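Local atomic coordinates of uncharacterized protein (Shigella flexneri 5a str. M90T, PDB entry 5EUR), a protein that is of unknown function, a small, largely helical protein that packs against other copies of itself. Residues I10-S13 against T18-V21; N55-H58 against D63-D66. All coordinates share one frame; numbering follows the deposited sequence.

Contact 1: residues I10-S13 against T18-V21; sequences IALS and TVLV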
# COMPACT_ATOMS: atom_id res chain seq x y z
N ILE A 10 -13.31 -3.74 5.25
CA ILE A 10 -13.11 -2.30 5.43
C ILE A 10 -14.18 -1.76 6.37
O ILE A 10 -15.38 -1.90 6.11
CB ILE A 10 -13.18 -1.53 4.10
CG1 ILE A 10 -12.21 -2.08 3.06
CG2 ILE A 10 -12.89 -0.07 4.33
CD1 ILE A 10 -12.54 -1.55 1.65
N ALA A 11 -13.74 -1.07 7.41
CA ALA A 11 -14.64 -0.33 8.29
C ALA A 11 -14.19 1.11 8.34
O ALA A 11 -13.00 1.38 8.55
CB ALA A 11 -14.68 -0.93 9.69
N LEU A 12 -15.12 2.04 8.17
CA LEU A 12 -14.84 3.46 8.25
C LEU A 12 -15.05 3.93 9.68
O LEU A 12 -16.03 3.57 10.33
CB LEU A 12 -15.75 4.22 7.28
CG LEU A 12 -15.61 5.72 7.03
CD1 LEU A 12 -14.21 6.06 6.58
CD2 LEU A 12 -16.60 6.15 5.96
N SER A 13 -14.10 4.72 10.18
CA SER A 13 -14.17 5.22 11.55
C SER A 13 -15.35 6.18 11.71
O SER A 13 -15.85 6.76 10.75
CB SER A 13 -12.87 5.93 11.93
OG SER A 13 -12.73 7.18 11.27
N THR A 18 -10.16 7.65 9.53
CA THR A 18 -9.38 6.44 9.28
C THR A 18 -10.29 5.30 8.83
O THR A 18 -11.51 5.32 9.01
CB THR A 18 -8.56 5.99 10.51
OG1 THR A 18 -9.44 5.67 11.59
CG2 THR A 18 -7.56 7.06 10.94
N VAL A 19 -9.66 4.28 8.24
CA VAL A 19 -10.32 3.04 7.90
C VAL A 19 -9.54 1.92 8.57
O VAL A 19 -8.36 2.06 8.89
CB VAL A 19 -10.41 2.80 6.37
CG1 VAL A 19 -11.38 3.80 5.72
CG2 VAL A 19 -9.05 2.96 5.74
N LEU A 20 -10.24 0.82 8.81
CA LEU A 20 -9.66 -0.42 9.31
C LEU A 20 -9.84 -1.45 8.21
O LEU A 20 -10.96 -1.84 7.88
CB LEU A 20 -10.35 -0.84 10.61
CG LEU A 20 -9.77 -2.08 11.29
CD1 LEU A 20 -8.38 -1.75 11.82
CD2 LEU A 20 -10.69 -2.49 12.43
N VAL A 21 -8.71 -1.87 7.63
CA VAL A 21 -8.67 -2.72 6.45
C VAL A 21 -7.87 -3.96 6.84
O VAL A 21 -6.66 -3.86 7.07
CB VAL A 21 -8.02 -2.01 5.25
CG1 VAL A 21 -8.14 -2.86 3.97
CG2 VAL A 21 -8.65 -0.62 5.03
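Leu-12 reaches over the strand gap to Val-19, the two side chains crossing obliquely with CD1 of Leu-12 at 3.7 Å from CG1 of Val-19. With CG anti to the backbone N (chi1 -174°) and chi2 at 56°, CD1 is carried across the gap, where it also rests near the Thr-18 carbonyl. On the same face the CG2 branch of Ile-10 comes up to CB of Val-19 (4.3 Å), so the valine fits between Ile-10 CG2 and Leu-12 CD1, while Phe-31 and Thr-28 of helix 28-43 pack onto it. Ile-10 CG1 lies 4.2 Å from CG1 of its direct partner, Val-21. These strands form the first hairpin of a three-stranded antiparallel sheet. Between them Ala-11 and Leu-20 form the hydrogen-bonded pair, Ala-11 N to Leu-20 O at 2.9 Å and Leu-20 N to Ala-11 O at 2.8 Å. Their side chains lie on the other face, where the small methyl of Ala-11 and the larger Leu-20 both pack against Phe-127 of a second subunit. Towards the turn, Ser-13 N donates to Thr-18 O (2.9 Å), while Ser-13 OG accepts a nearly straight bond from Thr-18 N (3.1 Å, 172° at the hydrogen). Ser-13 OG also bonds Asp-15, and Thr-18 OG1 pairs with Glu-25 and with Arg-126 of the second subunit.

Contact 2: residues N55-H58 against D63-D66; sequences NDIH and DAGD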
# COMPACT_ATOMS: atom_id res chain seq x y z
N ASN A 55 -17.26 -2.70 -5.71
CA ASN A 55 -18.42 -3.06 -4.90
C ASN A 55 -18.06 -3.09 -3.42
O ASN A 55 -18.84 -2.63 -2.58
CB ASN A 55 -19.00 -4.40 -5.36
CG ASN A 55 -19.93 -4.25 -6.57
OD1 ASN A 55 -20.64 -3.25 -6.71
ND2 ASN A 55 -19.95 -5.27 -7.41
N ASP A 56 -16.86 -3.57 -3.07
CA ASP A 56 -16.47 -3.54 -1.66
C ASP A 56 -16.19 -2.12 -1.17
O ASP A 56 -16.47 -1.79 0.00
CB ASP A 56 -15.25 -4.44 -1.46
CG ASP A 56 -15.60 -5.90 -1.62
OD1 ASP A 56 -16.81 -6.25 -1.56
OD2 ASP A 56 -14.67 -6.70 -1.83
N ILE A 57 -15.65 -1.27 -2.04
CA ILE A 57 -15.45 0.14 -1.70
C ILE A 57 -16.80 0.80 -1.41
O ILE A 57 -16.97 1.47 -0.39
CB ILE A 57 -14.69 0.85 -2.83
CG1 ILE A 57 -13.27 0.29 -2.96
CG2 ILE A 57 -14.69 2.36 -2.64
CD1 ILE A 57 -12.47 0.33 -1.66
N HIS A 58 -17.77 0.58 -2.30
CA HIS A 58 -19.11 1.14 -2.13
C HIS A 58 -19.76 0.61 -0.86
O HIS A 58 -20.34 1.38 -0.08
CB HIS A 58 -19.95 0.79 -3.35
CG HIS A 58 -21.30 1.44 -3.39
ND1 HIS A 58 -21.47 2.78 -3.66
CD2 HIS A 58 -22.54 0.92 -3.25
CE1 HIS A 58 -22.77 3.06 -3.67
NE2 HIS A 58 -23.44 1.95 -3.41
N ASP A 63 -16.28 6.25 -1.60
CA ASP A 63 -16.75 6.73 -2.90
C ASP A 63 -16.18 5.86 -4.01
O ASP A 63 -15.03 6.04 -4.43
CB ASP A 63 -16.36 8.19 -3.09
CG ASP A 63 -17.02 8.80 -4.31
OD1 ASP A 63 -17.60 8.06 -5.13
OD2 ASP A 63 -16.94 10.05 -4.43
N ALA A 64 -17.01 4.95 -4.53
CA ALA A 64 -16.58 4.08 -5.62
C ALA A 64 -16.61 4.77 -6.97
O ALA A 64 -16.20 4.17 -7.97
CB ALA A 64 -17.44 2.81 -5.65
N GLY A 65 -17.05 6.02 -7.02
CA GLY A 65 -17.07 6.75 -8.27
C GLY A 65 -15.84 7.57 -8.58
O GLY A 65 -15.79 8.23 -9.62
N ASP A 66 -14.81 7.54 -7.72
CA ASP A 66 -13.67 8.43 -7.83
C ASP A 66 -12.52 7.85 -8.65
O ASP A 66 -11.39 8.34 -8.54
CB ASP A 66 -13.13 8.79 -6.45
CG ASP A 66 -12.68 10.23 -6.36
OD1 ASP A 66 -13.21 11.07 -7.12
OD2 ASP A 66 -11.76 10.53 -5.57
O HOH W 1 -19.89 5.05 -4.08
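Ile-57 and His-58, on consecutive positions of helix 47-59, both pack against Ala-64. The CG2 branch of Ile-57 lies against the loop backbone, 3.9 Å from Ala-64 CA, and is also close to the Asp-63 carbonyl carbon. It is this branch that faces the loop because it stands opposite the backbone N of its own residue, whereas CG1, beside that N, leads the rest of the chain away from the loop; the side chain as a whole also packs on Phe-31 and Val-36 of helix 28-43. The Ala-64 methyl points at the helix and meets His-58 CB at 4.0 Å; it approaches the imidazole ring only obliquely.

No direct hydrogen bond joins the two segments, but a water does. It accepts from Ala-64 N at 2.9 Å and lies in the plane of the His-58 ring, at its edge, 2.8 Å from ND1. With chi1 at -173° the ring is carried out from the helix to where ND1 can meet this water. The other ring nitrogen, NE2, is hydrogen-bonded to Glu-86 of helix 79-99, so partners at both nitrogens fix the rotation of the imidazole, and the ring of Trp-74 meets it with the planes inclined at about 55°.

On the loop side, Asp-63 OD1 accepts from Gly-65 N (2.8 Å), which approaches 35° out of the carboxylate plane, and Ala-64 O bonds Ser-71 OG of the next helix. Residues 63-66 form a type I beta turn, opened by the Asx turn of Asp-63, in the connection that folds back on helix 47-59 before helix 68-75.

How the contacts relate
Both segments of contact 1 come earlier in the chain than those of contact 2, and the centres of the contacts lie 14 Å apart, yet the two meet directly. CD1 of Ile-10, on the outermost strand of the sheet within this chain, packs against CD1 of Ile-57 at 3.8 Å, placing the sheet beside helix 47-59. Phe-31 of helix 28-43 is shared: it touches Val-19 and Val-21 from contact 1 and Ile-57 from contact 2, so the Val-19/Val-21 face and Ile-57 border the same aromatic side chain. They differ in their surroundings, since contact 1 packs against a second subunit while contact 2 touches no other chain of the assembly. The bound magnesium ion is about 9 Å from the Val-21 side chain and about 13 Å from that of Ile-57.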